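Side-chain contacts in N2152 (Neocallimastix frontalis, PDB 5U22), which probably hydrolyses glycosidic bonds in rare arabinosyl substrates, as a family 39 glycoside hydrolase built from a TIM barrel and a beta sandwich: residues P115-W120 and W164-D169; D105-W110 and E143-P148; A332-V335 and Q340-S343. All blocks are in the same frame, centred on the assembly; numbering follows the deposited sequence.

Contact 1: P115-W120 and W164-D169; sequences PGIQTW and WKQTYD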
ATOM      1  N   PRO A 115      19.232 -11.788 -19.658  1.00 18.86           N
ATOM      2  CA  PRO A 115      19.516 -12.413 -20.962  1.00 19.12           C
ATOM      3  C   PRO A 115      20.324 -11.539 -21.912  1.00 18.54           C
ATOM      4  O   PRO A 115      20.450 -11.908 -23.087  1.00 21.88           O
ATOM      5  CB  PRO A 115      18.104 -12.628 -21.515  1.00 20.57           C
ATOM      6  CG  PRO A 115      17.375 -11.380 -21.064  1.00 21.45           C
ATOM      7  CD  PRO A 115      17.977 -11.011 -19.699  1.00 22.64           C
ATOM      8  N   GLY A 116      20.848 -10.422 -21.447  1.00 17.32           N
ATOM      9  CA  GLY A 116      21.466  -9.471 -22.344  1.00 15.84           C
ATOM     10  C   GLY A 116      20.510  -8.352 -22.707  1.00 16.25           C
ATOM     11  O   GLY A 116      19.289  -8.532 -22.763  1.00 17.40           O
ATOM     12  N   ILE A 117      21.077  -7.170 -22.967  1.00 17.26           N
ATOM     13  CA  ILE A 117      20.267  -5.981 -23.231  1.00 14.98           C
ATOM     14  C   ILE A 117      19.400  -6.176 -24.471  1.00 18.05           C
ATOM     15  O   ILE A 117      18.296  -5.627 -24.561  1.00 15.73           O
ATOM     16  CB  ILE A 117      21.186  -4.742 -23.352  1.00 17.07           C
ATOM     17  CG1 ILE A 117      20.404  -3.427 -23.276  1.00 18.71           C
ATOM     18  CG2 ILE A 117      22.015  -4.780 -24.645  1.00 16.45           C
ATOM     19  CD1 ILE A 117      19.990  -3.040 -21.875  1.00 18.11           C
ATOM     20  N   GLN A 118      19.871  -6.963 -25.443  1.00 16.13           N
ATOM     21  CA  GLN A 118      19.111  -7.116 -26.677  1.00 14.14           C
ATOM     22  C   GLN A 118      17.776  -7.801 -26.415  1.00 16.16           C
ATOM     23  O   GLN A 118      16.722  -7.308 -26.828  1.00 15.87           O
ATOM     24  CB  GLN A 118      19.939  -7.890 -27.701  1.00 16.77           C
ATOM     25  CG  GLN A 118      21.215  -7.160 -28.108  1.00 17.78           C
ATOM     26  CD  GLN A 118      22.444  -7.621 -27.336  1.00 18.90           C
ATOM     27  OE1 GLN A 118      22.353  -8.009 -26.169  1.00 20.70           O
ATOM     28  NE2 GLN A 118      23.608  -7.568 -27.987  1.00 15.50           N
ATOM     29  N   THR A 119      17.803  -8.941 -25.727  1.00 14.56           N
ATOM     30  CA  THR A 119      16.563  -9.662 -25.429  1.00 17.82           C
ATOM     31  C   THR A 119      15.671  -8.873 -24.480  1.00 19.91           C
ATOM     32  O   THR A 119      14.448  -8.845 -24.644  1.00 16.87           O
ATOM     33  CB  THR A 119      16.891 -11.032 -24.845  1.00 18.40           C
ATOM     34  OG1 THR A 119      17.505 -11.831 -25.858  1.00 21.00           O
ATOM     35  CG2 THR A 119      15.628 -11.747 -24.339  1.00 17.36           C
ATOM     36  N   TRP A 120      16.267  -8.231 -23.478  1.00 17.41           N
ATOM     37  CA  TRP A 120      15.497  -7.359 -22.593  1.00 18.34           C
ATOM     38  C   TRP A 120      14.699  -6.331 -23.389  1.00 17.39           C
ATOM     39  O   TRP A 120      13.498  -6.141 -23.166  1.00 16.71           O
ATOM     40  CB  TRP A 120      16.457  -6.685 -21.617  1.00 21.63           C
ATOM     41  CG  TRP A 120      15.876  -5.682 -20.653  1.00 19.80           C
ATOM     42  CD1 TRP A 120      16.232  -4.368 -20.550  1.00 16.47           C
ATOM     43  CD2 TRP A 120      14.905  -5.917 -19.622  1.00 16.72           C
ATOM     44  NE1 TRP A 120      15.542  -3.766 -19.532  1.00 21.35           N
ATOM     45  CE2 TRP A 120      14.715  -4.690 -18.946  1.00 17.95           C
ATOM     46  CE3 TRP A 120      14.168  -7.034 -19.210  1.00 17.38           C
ATOM     47  CZ2 TRP A 120      13.819  -4.548 -17.883  1.00 14.94           C
ATOM     48  CZ3 TRP A 120      13.268  -6.891 -18.143  1.00 13.58           C
ATOM     49  CH2 TRP A 120      13.110  -5.657 -17.491  1.00 17.17           C
ATOM     50  N   TRP A 164      19.147   1.000 -16.017  1.00 17.55           N
ATOM     51  CA  TRP A 164      18.072   1.947 -15.742  1.00 19.30           C
ATOM     52  C   TRP A 164      18.023   3.035 -16.799  1.00 18.26           C
ATOM     53  O   TRP A 164      16.976   3.289 -17.407  1.00 16.57           O
ATOM     54  CB  TRP A 164      18.244   2.583 -14.357  1.00 15.66           C
ATOM     55  CG  TRP A 164      17.233   3.698 -14.126  1.00 10.99           C
ATOM     56  CD1 TRP A 164      17.386   5.024 -14.404  1.00 16.84           C
ATOM     57  CD2 TRP A 164      15.905   3.550 -13.593  1.00 16.81           C
ATOM     58  NE1 TRP A 164      16.236   5.715 -14.076  1.00 19.47           N
ATOM     59  CE2 TRP A 164      15.317   4.832 -13.572  1.00 15.74           C
ATOM     60  CE3 TRP A 164      15.166   2.456 -13.115  1.00 14.75           C
ATOM     61  CZ2 TRP A 164      14.011   5.055 -13.100  1.00 16.47           C
ATOM     62  CZ3 TRP A 164      13.867   2.679 -12.651  1.00 15.34           C
ATOM     63  CH2 TRP A 164      13.310   3.965 -12.645  1.00 14.33           C
ATOM     64  N   LYS A 165      19.149   3.723 -16.995  1.00 13.91           N
ATOM     65  CA  LYS A 165      19.213   4.799 -17.979  1.00 17.03           C
ATOM     66  C   LYS A 165      18.791   4.313 -19.360  1.00 19.23           C
ATOM     67  O   LYS A 165      17.993   4.962 -20.045  1.00 17.69           O
ATOM     68  CB  LYS A 165      20.633   5.359 -18.017  1.00 17.30           C
ATOM     69  CG  LYS A 165      20.916   6.301 -19.182  1.00 20.25           C
ATOM     70  CD  LYS A 165      20.040   7.540 -19.145  1.00 26.69           C
ATOM     71  CE  LYS A 165      20.493   8.566 -20.190  1.00 23.09           C
ATOM     72  NZ  LYS A 165      19.516   9.672 -20.319  1.00 24.28           N
ATOM     73  N   GLN A 166      19.319   3.168 -19.788  1.00 21.08           N
ATOM     74  CA  GLN A 166      19.041   2.705 -21.142  1.00 17.84           C
ATOM     75  C   GLN A 166      17.590   2.285 -21.296  1.00 19.11           C
ATOM     76  O   GLN A 166      16.970   2.536 -22.337  1.00 18.32           O
ATOM     77  CB  GLN A 166      19.989   1.559 -21.505  1.00 16.57           C
ATOM     78  CG  GLN A 166      21.449   2.010 -21.701  1.00 16.18           C
ATOM     79  CD  GLN A 166      22.436   0.847 -21.752  1.00 20.59           C
ATOM     80  OE1 GLN A 166      22.135  -0.215 -22.303  1.00 23.71           O
ATOM     81  NE2 GLN A 166      23.618   1.043 -21.169  1.00 20.37           N
ATOM     82  N   THR A 167      17.022   1.654 -20.273  1.00 17.14           N
ATOM     83  CA  THR A 167      15.632   1.231 -20.377  1.00 13.94           C
ATOM     84  C   THR A 167      14.696   2.431 -20.273  1.00 15.70           C
ATOM     85  O   THR A 167      13.652   2.481 -20.937  1.00 16.20           O
ATOM     86  CB  THR A 167      15.325   0.192 -19.294  1.00 13.99           C
ATOM     87  OG1 THR A 167      16.286  -0.867 -19.377  1.00 16.25           O
ATOM     88  CG2 THR A 167      13.940  -0.378 -19.480  1.00 16.93           C
ATOM     89  N   TYR A 168      15.053   3.397 -19.427  1.00 17.39           N
ATOM     90  CA  TYR A 168      14.302   4.641 -19.319  1.00 15.53           C
ATOM     91  C   TYR A 168      14.214   5.342 -20.670  1.00 17.39           C
ATOM     92  O   TYR A 168      13.132   5.765 -21.096  1.00 20.31           O
ATOM     93  CB  TYR A 168      14.981   5.530 -18.274  1.00 14.33           C
ATOM     94  CG  TYR A 168      14.291   6.827 -17.910  1.00 16.94           C
ATOM     95  CD1 TYR A 168      14.347   7.943 -18.749  1.00 21.29           C
ATOM     96  CD2 TYR A 168      13.645   6.960 -16.692  1.00 20.18           C
ATOM     97  CE1 TYR A 168      13.730   9.143 -18.393  1.00 19.07           C
ATOM     98  CE2 TYR A 168      13.035   8.150 -16.328  1.00 18.68           C
ATOM     99  CZ  TYR A 168      13.077   9.229 -17.178  1.00 20.99           C
ATOM    100  OH  TYR A 168      12.471  10.397 -16.788  1.00 24.26           O
ATOM    101  N   ASP A 169      15.345   5.453 -21.374  1.00 17.40           N
ATOM    102  CA  ASP A 169      15.330   6.112 -22.676  1.00 16.57           C
ATOM    103  C   ASP A 169      14.465   5.345 -23.656  1.00 16.40           C
ATOM    104  O   ASP A 169      13.757   5.946 -24.476  1.00 19.51           O
ATOM    105  CB  ASP A 169      16.753   6.262 -23.219  1.00 20.78           C
ATOM    106  CG  ASP A 169      17.573   7.276 -22.434  1.00 22.11           C
ATOM    107  OD1 ASP A 169      16.982   7.998 -21.611  1.00 24.86           O
ATOM    108  OD2 ASP A 169      18.806   7.346 -22.634  1.00 26.33           O
TER
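The indole of Trp-120 meets Thr-167 through its edge: NE1 gives its hydrogen to Thr-167 OG1 at 3.0 Å, and the oxygen lies in the ring plane. Outside the two segments the same ring packs edge-to-face with Trp-145 and meets the ring of Trp-114 with the planes at about 50°, so the indole is held among aromatics while its polar edge looks to the neighbouring helix. The N-H...O angle of 157° makes the bond fairly straight. It depends on the first torsion of Trp-120, which sets CG opposite the backbone N (chi1 177°) and carries the ring across the gap. Threonine suits the receiving place because its hydroxyl can serve twice: OG1 accepts from the indole and also bonds to the carbonyl O of Met-163, one turn earlier in its own helix. Its methyl CG2 lies beside the same ring edge, 3.7 Å from Trp-120 NE1. A phenylalanine in place of Trp-120 would probably leave Thr-167 OG1 without its donor and weaken the tie between the two helices. Nearer the surface, Ile-117 reaches with CD1 to 3.6 Å from Gln-166 OE1, the two side chains crossing at about a right angle. The amide oxygen rests against the CG1-CD1 arm of the isoleucine, a van der Waals touch with no bond. The contact thus joins the start of helix 117-134 to the middle of helix 160-174, with Phe-121 and Ile-124 continuing the packing against Thr-167. On the barrel side, Trp-164 of the second helix reaches strand 180-185 at Ile-180 and helix 190-202 at Ser-200.

Contact 2: D105-W110 and E143-P148; sequences DILPGW and EIWNEP
The CA atoms of Trp-110 and Glu-147 stand 10.6 Å apart and no hydrogen bond crosses between the two loops, so side chains alone span the gap. Trp-110, with CG opposite its backbone N (chi1 -174°), brings the six-membered end of its indole to Asn-146 and Glu-147. Both partners lie at the ring's edge, near its plane: Glu-147 OE1 is 3.4 Å from Trp-110 CZ2, and Asn-146 ND2 is 3.6 Å from Trp-110 CZ3. The amide and carboxylate planes are turned by 57° and 61° against the ring. Deeper in, Leu-107 presses its CD1 to 3.6 Å from Trp-145 CH2, while the NE1 of Trp-145 is bonded to Thr-151. The leucine methyl meets the C-H edge of that indole at CH2 and CZ3, an apolar match. The polar ends of the contact are engaged elsewhere. Asn-146 ND2 bonds to Tyr-112 and its OD1 to Arg-68, Glu-147 OE2 bonds to His-213, and a bound BTB molecule, probably from the crystallisation liquor, is hydrogen-bonded to Asn-146 ND2 and Glu-147 OE1. Asn-146, Glu-147 and Pro-148, just after strand 139-143, resemble the clan GH-A signature, so Glu-147 is probably the acid/base, as in relatives. A carboxylate bordered by the C-H edge of one indole and bonded to a polyol is consistent with a sugar-binding pocket.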
ATOM      1  N   ASP A 105       9.614  -9.013 -14.196  1.00 17.02           N
ATOM      2  CA  ASP A 105       9.144 -10.394 -14.165  1.00 14.48           C
ATOM      3  C   ASP A 105       8.935 -10.982 -15.557  1.00 16.42           C
ATOM      4  O   ASP A 105       8.498 -12.134 -15.674  1.00 14.59           O
ATOM      5  CB  ASP A 105       7.878 -10.494 -13.317  1.00 16.77           C
ATOM      6  CG  ASP A 105       8.196 -10.569 -11.837  1.00 17.76           C
ATOM      7  OD1 ASP A 105       9.326 -10.184 -11.467  1.00 19.12           O
ATOM      8  OD2 ASP A 105       7.353 -11.051 -11.046  1.00 18.76           O
ATOM      9  N   ILE A 106       9.248 -10.230 -16.612  1.00 15.46           N
ATOM     10  CA  ILE A 106       9.501 -10.844 -17.914  1.00 15.97           C
ATOM     11  C   ILE A 106      10.514 -11.970 -17.778  1.00 16.36           C
ATOM     12  O   ILE A 106      10.447 -12.977 -18.501  1.00 19.09           O
ATOM     13  CB  ILE A 106       9.991  -9.780 -18.921  1.00 16.51           C
ATOM     14  CG1 ILE A 106       8.844  -8.866 -19.354  1.00 16.70           C
ATOM     15  CG2 ILE A 106      10.665 -10.439 -20.148  1.00 16.56           C
ATOM     16  CD1 ILE A 106       9.297  -7.740 -20.240  1.00 17.50           C
ATOM     17  N   LEU A 107      11.446 -11.832 -16.862  1.00 15.75           N
ATOM     18  CA  LEU A 107      12.617 -12.699 -16.726  1.00 20.63           C
ATOM     19  C   LEU A 107      12.412 -13.762 -15.655  1.00 20.06           C
ATOM     20  O   LEU A 107      11.814 -13.484 -14.609  1.00 16.34           O
ATOM     21  CB  LEU A 107      13.853 -11.875 -16.366  1.00 19.46           C
ATOM     22  CG  LEU A 107      14.198 -10.775 -17.367  1.00 15.45           C
ATOM     23  CD1 LEU A 107      15.417 -10.004 -16.860  1.00 16.28           C
ATOM     24  CD2 LEU A 107      14.441 -11.361 -18.761  1.00 18.01           C
ATOM     25  N   PRO A 108      12.945 -14.961 -15.892  1.00 17.37           N
ATOM     26  CA  PRO A 108      12.852 -16.038 -14.905  1.00 19.41           C
ATOM     27  C   PRO A 108      14.012 -16.001 -13.920  1.00 18.25           C
ATOM     28  O   PRO A 108      15.054 -15.395 -14.164  1.00 18.40           O
ATOM     29  CB  PRO A 108      12.945 -17.290 -15.786  1.00 19.18           C
ATOM     30  CG  PRO A 108      13.987 -16.872 -16.813  1.00 20.86           C
ATOM     31  CD  PRO A 108      13.710 -15.386 -17.082  1.00 17.00           C
ATOM     32  N   GLY A 109      13.812 -16.681 -12.794  1.00 20.90           N
ATOM     33  CA  GLY A 109      14.865 -16.870 -11.806  1.00 18.20           C
ATOM     34  C   GLY A 109      14.896 -15.770 -10.762  1.00 20.26           C
ATOM     35  O   GLY A 109      14.464 -14.642 -10.986  1.00 17.25           O
ATOM     36  N   TRP A 110      15.401 -16.121  -9.581  1.00 18.61           N
ATOM     37  CA  TRP A 110      15.681 -15.132  -8.541  1.00 18.06           C
ATOM     38  C   TRP A 110      17.056 -15.406  -7.933  1.00 22.09           C
ATOM     39  O   TRP A 110      17.255 -16.442  -7.290  1.00 25.68           O
ATOM     40  CB  TRP A 110      14.611 -15.139  -7.445  1.00 18.93           C
ATOM     41  CG  TRP A 110      14.803 -14.022  -6.447  1.00 25.37           C
ATOM     42  CD1 TRP A 110      15.527 -14.073  -5.293  1.00 26.35           C
ATOM     43  CD2 TRP A 110      14.271 -12.691  -6.528  1.00 22.87           C
ATOM     44  NE1 TRP A 110      15.477 -12.859  -4.645  1.00 24.58           N
ATOM     45  CE2 TRP A 110      14.715 -11.992  -5.382  1.00 25.01           C
ATOM     46  CE3 TRP A 110      13.459 -12.024  -7.451  1.00 22.62           C
ATOM     47  CZ2 TRP A 110      14.373 -10.654  -5.132  1.00 23.13           C
ATOM     48  CZ3 TRP A 110      13.128 -10.686  -7.209  1.00 23.36           C
ATOM     49  CH2 TRP A 110      13.585 -10.019  -6.054  1.00 22.03           C
ATOM     50  N   GLU A 143       7.296  -0.110 -14.494  1.00 14.24           N
ATOM     51  CA  GLU A 143       8.313  -0.252 -13.461  1.00 13.01           C
ATOM     52  C   GLU A 143       9.491  -1.018 -14.050  1.00 15.50           C
ATOM     53  O   GLU A 143       9.333  -2.161 -14.487  1.00 13.59           O
ATOM     54  CB  GLU A 143       7.728  -0.966 -12.243  1.00 14.03           C
ATOM     55  CG  GLU A 143       8.664  -1.054 -11.054  1.00 14.26           C
ATOM     56  CD  GLU A 143       8.069  -1.856  -9.907  1.00 18.43           C
ATOM     57  OE1 GLU A 143       7.028  -2.528 -10.110  1.00 20.07           O
ATOM     58  OE2 GLU A 143       8.650  -1.813  -8.802  1.00 15.75           O
ATOM     59  N   ILE A 144      10.666  -0.386 -14.068  1.00 14.13           N
ATOM     60  CA  ILE A 144      11.779  -0.886 -14.872  1.00 17.77           C
ATOM     61  C   ILE A 144      12.369  -2.165 -14.281  1.00 16.22           C
ATOM     62  O   ILE A 144      12.733  -3.090 -15.023  1.00 14.24           O
ATOM     63  CB  ILE A 144      12.840   0.223 -15.048  1.00 14.98           C
ATOM     64  CG1 ILE A 144      12.347   1.251 -16.068  1.00 16.95           C
ATOM     65  CG2 ILE A 144      14.208  -0.363 -15.473  1.00 15.25           C
ATOM     66  CD1 ILE A 144      13.320   2.404 -16.338  1.00 11.95           C
ATOM     67  N   TRP A 145      12.467  -2.253 -12.956  1.00 13.15           N
ATOM     68  CA  TRP A 145      13.150  -3.380 -12.332  1.00 13.19           C
ATOM     69  C   TRP A 145      12.488  -3.689 -10.995  1.00 14.99           C
ATOM     70  O   TRP A 145      11.431  -3.144 -10.662  1.00 19.85           O
ATOM     71  CB  TRP A 145      14.644  -3.076 -12.177  1.00 11.73           C
ATOM     72  CG  TRP A 145      15.496  -4.314 -12.017  1.00 14.25           C
ATOM     73  CD1 TRP A 145      16.192  -4.699 -10.900  1.00 18.78           C
ATOM     74  CD2 TRP A 145      15.727  -5.322 -13.002  1.00 13.57           C
ATOM     75  NE1 TRP A 145      16.848  -5.889 -11.134  1.00 15.36           N
ATOM     76  CE2 TRP A 145      16.589  -6.285 -12.425  1.00 17.57           C
ATOM     77  CE3 TRP A 145      15.305  -5.503 -14.324  1.00 14.37           C
ATOM     78  CZ2 TRP A 145      17.019  -7.415 -13.118  1.00 15.07           C
ATOM     79  CZ3 TRP A 145      15.746  -6.627 -15.023  1.00 14.42           C
ATOM     80  CH2 TRP A 145      16.597  -7.569 -14.414  1.00 16.58           C
ATOM     81  N   ASN A 146      13.117  -4.575 -10.220  1.00 16.81           N
ATOM     82  CA  ASN A 146      12.587  -4.982  -8.919  1.00 15.32           C
ATOM     83  C   ASN A 146      13.768  -5.359  -8.047  1.00 15.35           C
ATOM     84  O   ASN A 146      14.513  -6.283  -8.390  1.00 19.55           O
ATOM     85  CB  ASN A 146      11.624  -6.169  -9.049  1.00 14.98           C
ATOM     86  CG  ASN A 146      11.042  -6.618  -7.706  1.00 16.21           C
ATOM     87  OD1 ASN A 146      10.717  -5.801  -6.847  1.00 15.12           O
ATOM     88  ND2 ASN A 146      10.895  -7.932  -7.537  1.00 13.82           N
ATOM     89  N   GLU A 147      13.936  -4.642  -6.939  1.00 15.86           N
ATOM     90  CA  GLU A 147      14.971  -4.926  -5.950  1.00 13.41           C
ATOM     91  C   GLU A 147      16.358  -5.096  -6.584  1.00 12.29           C
ATOM     92  O   GLU A 147      16.990  -6.149  -6.431  1.00 16.33           O
ATOM     93  CB  GLU A 147      14.596  -6.143  -5.118  1.00 14.71           C
ATOM     94  CG  GLU A 147      13.231  -5.942  -4.447  1.00 14.37           C
ATOM     95  CD  GLU A 147      12.961  -6.876  -3.284  1.00 18.35           C
ATOM     96  OE1 GLU A 147      13.550  -7.985  -3.235  1.00 20.60           O
ATOM     97  OE2 GLU A 147      12.145  -6.489  -2.410  1.00 17.12           O
ATOM     98  N   PRO A 148      16.861  -4.071  -7.266  1.00 17.19           N
ATOM     99  CA  PRO A 148      18.212  -4.178  -7.829  1.00 16.73           C
ATOM    100  C   PRO A 148      19.265  -4.397  -6.765  1.00 19.68           C
ATOM    101  O   PRO A 148      20.308  -5.005  -7.054  1.00 17.08           O
ATOM    102  CB  PRO A 148      18.390  -2.833  -8.541  1.00 15.04           C
ATOM    103  CG  PRO A 148      17.490  -1.883  -7.756  1.00 16.15           C
ATOM    104  CD  PRO A 148      16.289  -2.722  -7.437  1.00 15.71           C
TER

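Contact 3: A332-V335 and Q340-S343; sequences AASV and QYVS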
ATOM      1  N   ALA A 332      -5.345   5.393  11.050  1.00 12.06           N
ATOM      2  CA  ALA A 332      -5.763   6.467  10.166  1.00 11.35           C
ATOM      3  C   ALA A 332      -7.215   6.818  10.440  1.00 15.52           C
ATOM      4  O   ALA A 332      -8.010   5.972  10.859  1.00 16.47           O
ATOM      5  CB  ALA A 332      -5.596   6.080   8.688  1.00 13.11           C
ATOM      6  N   ALA A 333      -7.560   8.072  10.171  1.00 15.21           N
ATOM      7  CA  ALA A 333      -8.890   8.559  10.496  1.00 15.04           C
ATOM      8  C   ALA A 333      -9.424   9.389   9.346  1.00 15.64           C
ATOM      9  O   ALA A 333      -8.664  10.099   8.682  1.00 14.28           O
ATOM     10  CB  ALA A 333      -8.881   9.398  11.773  1.00 13.18           C
ATOM     11  N   SER A 334     -10.738   9.304   9.124  1.00 14.76           N
ATOM     12  CA  SER A 334     -11.388  10.087   8.083  1.00 14.19           C
ATOM     13  C   SER A 334     -12.594  10.817   8.662  1.00 15.11           C
ATOM     14  O   SER A 334     -13.224  10.362   9.623  1.00 15.60           O
ATOM     15  CB  SER A 334     -11.814   9.200   6.903  1.00 15.81           C
ATOM     16  OG  SER A 334     -12.808   8.279   7.312  1.00 17.97           O
ATOM     17  N   VAL A 335     -12.895  11.977   8.085  1.00 13.46           N
ATOM     18  CA  VAL A 335     -14.078  12.754   8.442  1.00 14.33           C
ATOM     19  C   VAL A 335     -14.821  13.076   7.160  1.00 13.98           C
ATOM     20  O   VAL A 335     -14.211  13.548   6.196  1.00 15.81           O
ATOM     21  CB  VAL A 335     -13.730  14.055   9.187  1.00 13.77           C
ATOM     22  CG1 VAL A 335     -15.010  14.848   9.466  1.00 16.38           C
ATOM     23  CG2 VAL A 335     -12.976  13.771  10.467  1.00 17.48           C
ATOM     24  N   GLN A 340     -21.742  12.440   7.166  1.00 15.74           N
ATOM     25  CA  GLN A 340     -21.856  12.786   8.583  1.00 14.91           C
ATOM     26  C   GLN A 340     -21.354  11.658   9.488  1.00 18.05           C
ATOM     27  O   GLN A 340     -22.067  11.153  10.355  1.00 17.16           O
ATOM     28  CB  GLN A 340     -23.288  13.208   8.925  1.00 15.70           C
ATOM     29  CG  GLN A 340     -23.672  14.495   8.172  1.00 16.37           C
ATOM     30  CD  GLN A 340     -24.942  15.148   8.680  1.00 21.63           C
ATOM     31  OE1 GLN A 340     -24.957  16.345   8.996  1.00 23.46           O
ATOM     32  NE2 GLN A 340     -26.015  14.376   8.743  1.00 17.92           N
ATOM     33  N   TYR A 341     -20.080  11.302   9.299  1.00 14.63           N
ATOM     34  CA  TYR A 341     -19.442  10.351  10.199  1.00 13.16           C
ATOM     35  C   TYR A 341     -17.957  10.652  10.311  1.00 15.50           C
ATOM     36  O   TYR A 341     -17.377  11.363   9.486  1.00 16.26           O
ATOM     37  CB  TYR A 341     -19.661   8.896   9.754  1.00 14.22           C
ATOM     38  CG  TYR A 341     -18.829   8.444   8.563  1.00 14.11           C
ATOM     39  CD1 TYR A 341     -19.290   8.615   7.271  1.00 13.24           C
ATOM     40  CD2 TYR A 341     -17.597   7.813   8.745  1.00 17.50           C
ATOM     41  CE1 TYR A 341     -18.544   8.193   6.184  1.00 16.97           C
ATOM     42  CE2 TYR A 341     -16.832   7.395   7.657  1.00 21.91           C
ATOM     43  CZ  TYR A 341     -17.315   7.586   6.379  1.00 15.08           C
ATOM     44  OH  TYR A 341     -16.561   7.167   5.294  1.00 17.34           O
ATOM     45  N   VAL A 342     -17.366  10.115  11.376  1.00 15.83           N
ATOM     46  CA  VAL A 342     -15.925  10.023  11.572  1.00 14.82           C
ATOM     47  C   VAL A 342     -15.572   8.546  11.720  1.00 17.38           C
ATOM     48  O   VAL A 342     -16.278   7.796  12.405  1.00 17.60           O
ATOM     49  CB  VAL A 342     -15.474  10.799  12.824  1.00 15.09           C
ATOM     50  CG1 VAL A 342     -13.960  10.674  13.029  1.00 11.71           C
ATOM     51  CG2 VAL A 342     -15.932  12.245  12.749  1.00 16.73           C
ATOM     52  N   SER A 343     -14.471   8.130  11.103  1.00 13.32           N
ATOM     53  CA  SER A 343     -14.013   6.750  11.206  1.00 13.90           C
ATOM     54  C   SER A 343     -12.540   6.735  11.584  1.00 13.96           C
ATOM     55  O   SER A 343     -11.737   7.442  10.977  1.00 15.58           O
ATOM     56  CB  SER A 343     -14.217   5.995   9.892  1.00 15.38           C
ATOM     57  OG  SER A 343     -13.762   4.651  10.012  1.00 15.04           O
TER
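Val-342 lies beside Val-335, the two side chains pointing the same way from a non-hydrogen-bonded antiparallel pair. Followed outward from the backbone, Val-342 first sets CB at 3.9 Å from Ser-334 O. Its branch CG1, opposite the backbone N (chi1 179°), then comes to 3.5 Å from that same carbonyl oxygen and brushes Val-335 CG2. The other branch, CG2, meets Val-335 CG2 at 4.0 Å. Two beta-branched residues suit this pair, since each fills the width between the strands with methyls close to the main chain, and both touch Pro-362. The next pair carries the hydrogen bonds. Ser-334 N donates to Ser-343 O at 2.8 Å, in the carbonyl plane, and Ser-343 N returns a bond to Ser-334 O at 3.0 Å, with the donor tilted 18° from that plane. Each carbonyl also receives a CA-H contact, Ala-333 CA approaching Ser-343 O to 3.1 Å and Val-342 CA approaching Ser-334 O. On the serine face the groups are small: Ser-334 OG sits 3.7 Å from Ser-343 CB and obliquely to the ring of Tyr-341, 4.1 Å from its CE2. Serine keeps this surface low enough for the large ring next to it, which stacks on Tyr-419 and bonds through its OH to Thr-313. Ala-333, on the valine side, packs against Val-317 and Val-319 of the next strand. The two short segments run almost exactly antiparallel (171°), and where strand 341-347 leaves the turn Gln-340 and Tyr-341 both face Asp-336, a G1 beta bulge, with Gln-340 in a left-handed backbone conformation. The whole is a tight antiparallel beta hairpin of strands 330-336 and 341-347, flanked by strands 315-320 and 415-422 in the beta sandwich.

Contacts 1 and 2 belong to the barrel and interlock along the chain, their segments alternating; their centres are about 12 Å apart, and they touch where Trp-120 CZ2 packs 3.4 Å from Ile-144 O and where Pro-115 meets Leu-107. Contact 1, partly buried on the outer helices, rests on one indole hydrogen bond; contact 2, mostly buried, gathers aromatic edges and polar groups at a ligand-occupied pocket. Contact 3 lies about 39 Å from contact 2 and 46 Å from contact 1, centre to centre, across the chain's centre. It is fully buried and local, joining adjacent strands by paired backbone bonds rather than bringing distant segments together through side chains.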